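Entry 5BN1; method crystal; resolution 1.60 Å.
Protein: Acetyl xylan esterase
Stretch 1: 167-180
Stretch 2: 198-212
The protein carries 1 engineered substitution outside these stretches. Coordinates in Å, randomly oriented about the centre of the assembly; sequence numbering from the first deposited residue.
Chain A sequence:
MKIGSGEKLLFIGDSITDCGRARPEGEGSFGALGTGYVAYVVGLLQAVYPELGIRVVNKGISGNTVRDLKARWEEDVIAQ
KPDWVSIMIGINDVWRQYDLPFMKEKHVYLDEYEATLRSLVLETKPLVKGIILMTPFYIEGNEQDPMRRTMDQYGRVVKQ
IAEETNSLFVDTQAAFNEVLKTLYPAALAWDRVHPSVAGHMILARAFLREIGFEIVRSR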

# COMPACT_ATOMS: atom_id res chain seq x y z
N SER A 167 -1.18 -47.05 -10.02
CA SER A 167 -0.83 -45.62 -10.28
C SER A 167 0.68 -45.49 -10.31
O SER A 167 1.43 -46.25 -9.72
CB SER A 167 -1.38 -44.85 -9.09
OG SER A 167 -2.79 -44.80 -9.03
N LEU A 168 1.17 -44.43 -10.93
CA LEU A 168 2.57 -44.12 -10.82
C LEU A 168 2.79 -43.56 -9.36
O LEU A 168 1.87 -43.17 -8.69
CB LEU A 168 2.96 -43.02 -11.84
CG LEU A 168 2.86 -43.45 -13.33
CD1 LEU A 168 3.26 -42.28 -14.26
CD2 LEU A 168 3.75 -44.62 -13.51
N PHE A 169 4.02 -43.59 -8.98
CA PHE A 169 4.39 -43.40 -7.55
C PHE A 169 5.70 -42.69 -7.40
O PHE A 169 6.76 -43.10 -7.95
CB PHE A 169 4.46 -44.75 -6.84
CG PHE A 169 4.99 -44.69 -5.43
CD1 PHE A 169 4.20 -44.05 -4.48
CD2 PHE A 169 6.21 -45.10 -5.07
CE1 PHE A 169 4.70 -43.96 -3.18
CE2 PHE A 169 6.75 -45.02 -3.76
CZ PHE A 169 5.92 -44.40 -2.79
N VAL A 170 5.71 -41.55 -6.63
CA VAL A 170 6.92 -40.87 -6.33
C VAL A 170 7.15 -40.85 -4.83
O VAL A 170 6.33 -40.25 -4.09
CB VAL A 170 6.80 -39.39 -6.84
CG1 VAL A 170 8.15 -38.66 -6.60
CG2 VAL A 170 6.38 -39.34 -8.28
N ASP A 171 8.26 -41.38 -4.41
CA ASP A 171 8.68 -41.42 -3.04
C ASP A 171 9.52 -40.12 -2.78
O ASP A 171 10.72 -40.11 -2.93
CB ASP A 171 9.45 -42.65 -2.67
CG ASP A 171 9.70 -42.77 -1.24
OD1 ASP A 171 9.54 -41.76 -0.40
OD2 ASP A 171 10.03 -43.90 -0.69
N THR A 172 8.80 -39.09 -2.34
CA THR A 172 9.50 -37.76 -2.13
C THR A 172 10.33 -37.86 -0.93
O THR A 172 11.31 -37.16 -0.77
CB THR A 172 8.45 -36.64 -2.06
OG1 THR A 172 7.60 -36.91 -0.94
CG2 THR A 172 7.68 -36.50 -3.31
N GLN A 173 9.97 -38.64 0.10
CA GLN A 173 10.81 -38.81 1.25
C GLN A 173 12.14 -39.38 0.90
O GLN A 173 13.12 -38.91 1.38
CB GLN A 173 10.15 -39.69 2.37
CG GLN A 173 10.89 -39.64 3.66
CD GLN A 173 10.89 -38.28 4.30
OE1 GLN A 173 12.03 -37.74 4.66
NE2 GLN A 173 9.79 -37.75 4.48
N ALA A 174 12.16 -40.45 0.10
CA ALA A 174 13.42 -41.04 -0.26
C ALA A 174 14.29 -40.02 -1.03
O ALA A 174 15.50 -40.05 -0.78
CB ALA A 174 13.17 -42.21 -1.19
N ALA A 175 13.64 -39.16 -1.79
CA ALA A 175 14.40 -38.13 -2.58
C ALA A 175 15.08 -37.17 -1.59
O ALA A 175 16.28 -36.86 -1.70
CB ALA A 175 13.49 -37.44 -3.51
N PHE A 176 14.34 -36.75 -0.55
CA PHE A 176 14.99 -35.88 0.47
C PHE A 176 16.02 -36.62 1.31
O PHE A 176 17.02 -36.11 1.71
CB PHE A 176 13.97 -35.22 1.35
CG PHE A 176 13.29 -34.03 0.71
CD1 PHE A 176 14.05 -32.83 0.55
CD2 PHE A 176 12.00 -34.05 0.32
CE1 PHE A 176 13.45 -31.78 -0.03
CE2 PHE A 176 11.40 -32.98 -0.26
CZ PHE A 176 12.19 -31.83 -0.51
N ASN A 177 15.72 -37.89 1.66
CA ASN A 177 16.60 -38.61 2.50
C ASN A 177 18.02 -38.68 1.90
O ASN A 177 18.99 -38.62 2.69
CB ASN A 177 16.09 -40.04 2.69
CG ASN A 177 14.85 -40.12 3.57
OD1 ASN A 177 14.51 -39.17 4.23
ND2 ASN A 177 14.18 -41.28 3.53
N GLU A 178 18.09 -38.82 0.59
CA GLU A 178 19.46 -38.89 -0.06
C GLU A 178 20.24 -37.59 0.19
O GLU A 178 21.39 -37.61 0.61
CB GLU A 178 19.27 -39.16 -1.48
CG GLU A 178 20.61 -39.14 -2.26
CD GLU A 178 21.59 -40.28 -1.89
OE1 GLU A 178 21.22 -41.38 -1.30
OE2 GLU A 178 22.80 -39.98 -2.24
N VAL A 179 19.54 -36.47 0.07
CA VAL A 179 20.25 -35.19 0.30
C VAL A 179 20.61 -34.96 1.78
O VAL A 179 21.56 -34.29 2.13
CB VAL A 179 19.42 -34.05 -0.32
CG1 VAL A 179 20.05 -32.69 -0.05
CG2 VAL A 179 19.27 -34.26 -1.83
N LEU A 180 19.71 -35.44 2.65
CA LEU A 180 19.90 -35.35 4.09
C LEU A 180 21.08 -36.17 4.61
O LEU A 180 21.54 -35.95 5.75
CB LEU A 180 18.59 -35.70 4.78
CG LEU A 180 17.45 -34.70 4.59
CD1 LEU A 180 16.13 -35.32 5.04
CD2 LEU A 180 17.72 -33.43 5.40
N ALA A 198 16.18 -25.39 -4.09
CA ALA A 198 16.82 -26.68 -4.14
C ALA A 198 15.84 -27.80 -3.74
O ALA A 198 15.85 -28.84 -4.41
CB ALA A 198 18.03 -26.75 -3.23
N GLY A 199 15.08 -27.60 -2.71
CA GLY A 199 14.07 -28.58 -2.33
C GLY A 199 13.04 -28.79 -3.35
O GLY A 199 12.63 -29.96 -3.62
N HIS A 200 12.60 -27.72 -4.00
CA HIS A 200 11.63 -27.84 -5.12
C HIS A 200 12.27 -28.56 -6.27
O HIS A 200 11.57 -29.26 -7.04
CB HIS A 200 11.00 -26.51 -5.44
CG HIS A 200 9.86 -26.20 -4.52
ND1 HIS A 200 9.89 -25.43 -3.36
CD2 HIS A 200 8.63 -26.68 -4.57
CE1 HIS A 200 8.67 -25.44 -2.79
NE2 HIS A 200 7.90 -26.20 -3.57
N MET A 201 13.57 -28.36 -6.51
CA MET A 201 14.28 -29.09 -7.53
C MET A 201 14.34 -30.56 -7.22
O MET A 201 14.21 -31.40 -8.11
CB MET A 201 15.72 -28.59 -7.77
CG MET A 201 15.67 -27.28 -8.50
SD MET A 201 15.11 -27.42 -10.26
CE MET A 201 15.39 -25.65 -10.47
N ILE A 202 14.59 -30.91 -5.97
CA ILE A 202 14.55 -32.36 -5.50
C ILE A 202 13.21 -32.94 -5.89
O ILE A 202 13.14 -34.07 -6.44
CB ILE A 202 14.87 -32.43 -4.02
CG1 ILE A 202 16.31 -32.11 -3.71
CG2 ILE A 202 14.49 -33.84 -3.47
CD1 ILE A 202 16.56 -31.81 -2.24
N LEU A 203 12.15 -32.26 -5.55
CA LEU A 203 10.78 -32.70 -5.88
C LEU A 203 10.59 -32.83 -7.36
O LEU A 203 10.05 -33.82 -7.85
CB LEU A 203 9.72 -31.83 -5.28
CG LEU A 203 9.62 -31.79 -3.75
CD1 LEU A 203 8.76 -30.65 -3.27
CD2 LEU A 203 8.96 -33.13 -3.32
N ALA A 204 10.97 -31.79 -8.14
CA ALA A 204 10.74 -31.87 -9.60
C ALA A 204 11.54 -33.04 -10.17
O ALA A 204 11.04 -33.76 -11.09
CB ALA A 204 11.18 -30.58 -10.23
N ARG A 205 12.77 -33.25 -9.74
CA ARG A 205 13.60 -34.30 -10.25
C ARG A 205 12.95 -35.69 -9.93
O ARG A 205 12.91 -36.54 -10.81
CB ARG A 205 14.96 -34.21 -9.58
CG ARG A 205 15.87 -35.31 -9.98
CD ARG A 205 17.21 -35.25 -9.28
NE ARG A 205 18.16 -36.22 -9.81
CZ ARG A 205 19.06 -36.85 -9.08
NH1 ARG A 205 19.23 -36.58 -7.83
NH2 ARG A 205 19.89 -37.75 -9.66
N ALA A 206 12.39 -35.79 -8.74
CA ALA A 206 11.70 -37.11 -8.41
C ALA A 206 10.49 -37.30 -9.23
O ALA A 206 10.24 -38.49 -9.71
CB ALA A 206 11.42 -37.14 -6.93
N PHE A 207 9.67 -36.31 -9.47
CA PHE A 207 8.50 -36.37 -10.33
C PHE A 207 8.92 -36.79 -11.73
O PHE A 207 8.32 -37.73 -12.34
CB PHE A 207 7.70 -35.14 -10.28
CG PHE A 207 6.49 -35.20 -11.13
CD1 PHE A 207 6.53 -34.86 -12.48
CD2 PHE A 207 5.28 -35.61 -10.57
CE1 PHE A 207 5.40 -34.95 -13.26
CE2 PHE A 207 4.15 -35.68 -11.36
CZ PHE A 207 4.22 -35.34 -12.70
N LEU A 208 9.87 -36.02 -12.28
CA LEU A 208 10.29 -36.28 -13.64
C LEU A 208 10.80 -37.69 -13.85
O LEU A 208 10.47 -38.33 -14.91
CB LEU A 208 11.32 -35.20 -14.06
CG LEU A 208 10.76 -33.81 -14.30
CD1 LEU A 208 11.83 -32.75 -14.34
CD2 LEU A 208 9.89 -33.69 -15.55
N ARG A 209 11.54 -38.20 -12.92
CA ARG A 209 12.11 -39.54 -13.00
C ARG A 209 10.95 -40.53 -13.20
O ARG A 209 10.96 -41.42 -14.08
CB ARG A 209 12.93 -39.83 -11.81
CG ARG A 209 13.49 -41.26 -11.83
CD ARG A 209 14.02 -41.60 -10.48
NE ARG A 209 14.92 -42.72 -10.38
CZ ARG A 209 15.33 -43.24 -9.22
NH1 ARG A 209 14.92 -42.73 -8.03
NH2 ARG A 209 16.19 -44.28 -9.23
N GLU A 210 9.89 -40.38 -12.40
CA GLU A 210 8.78 -41.35 -12.45
C GLU A 210 7.97 -41.26 -13.74
O GLU A 210 7.42 -42.33 -14.19
CB GLU A 210 7.88 -41.15 -11.25
CG GLU A 210 6.70 -42.13 -11.17
CD GLU A 210 7.10 -43.59 -10.93
OE1 GLU A 210 8.31 -43.95 -10.75
OE2 GLU A 210 6.06 -44.40 -10.87
N ILE A 211 7.96 -40.11 -14.42
CA ILE A 211 7.29 -40.01 -15.71
C ILE A 211 8.21 -40.29 -16.91
O ILE A 211 7.69 -40.13 -18.03
CB ILE A 211 6.48 -38.75 -15.93
CG1 ILE A 211 7.37 -37.46 -15.91
CG2 ILE A 211 5.32 -38.62 -14.90
CD1 ILE A 211 6.66 -36.31 -16.51
N GLY A 212 9.46 -40.61 -16.68
CA GLY A 212 10.45 -41.16 -17.61
C GLY A 212 11.49 -40.16 -18.04
O GLY A 212 12.25 -40.45 -18.99

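The one hydrogen bond between the two stretches joins a strand backbone to a helix side chain: Phe 169 N donates to Glu 210 OE2 at 2.9 Å, with an N-H...O angle of 169°. Glu 210 reaches it from the last turn of its helix, and the carboxylate lies against Leu 168, whose CA is 3.5 Å from Glu 210 OE2. The length of the side chain carries the carboxylate to Phe 169 N, while Glu 210 CB packs 3.8 Å from Val 170 CG2. Phe 169 directs its CA-to-CB bond away, so its part in the contact rests chiefly on its backbone.

Most of the rest is apolar packing. Strand 168-170 runs nearly antiparallel to helix 198-211 (155°, axes 8.1 Å apart at closest approach), and its alternation turns Leu 168 and Val 170 toward the helix. Val 170 CG1 meets Ala 206 CB at 3.6 Å; the small alanine is consistent with the close backbones here, Val 170 CA and Ala 206 CA being 6.4 Å apart.

After Asp 171, which caps the next helix by accepting from Ala 174 N (3.0 Å to Asp 171 OD1), helix 172-180 crosses at 129° with a closest axial approach of 9.5 Å. Ile 202, buried and pointing toward this helix, is central: its CG2 lies 3.7 Å from Ala 175 CB and sits over one face of the Phe 176 ring, 4.1 Å from the centroid and 10° off the normal, a CH-pi contact. Its CD1 reaches Val 179 CG2 at 3.7 Å. Phe 176 starts sideways, but its ring end approaches the partner helix, bringing CZ to 3.7 Å from Gly 199 O. Leu 203 CD2 lies 3.9 Å from Phe 176 CE2 and 3.6 Å from Thr 172 CG2. Altogether 639 Å² is buried, summed over both sides.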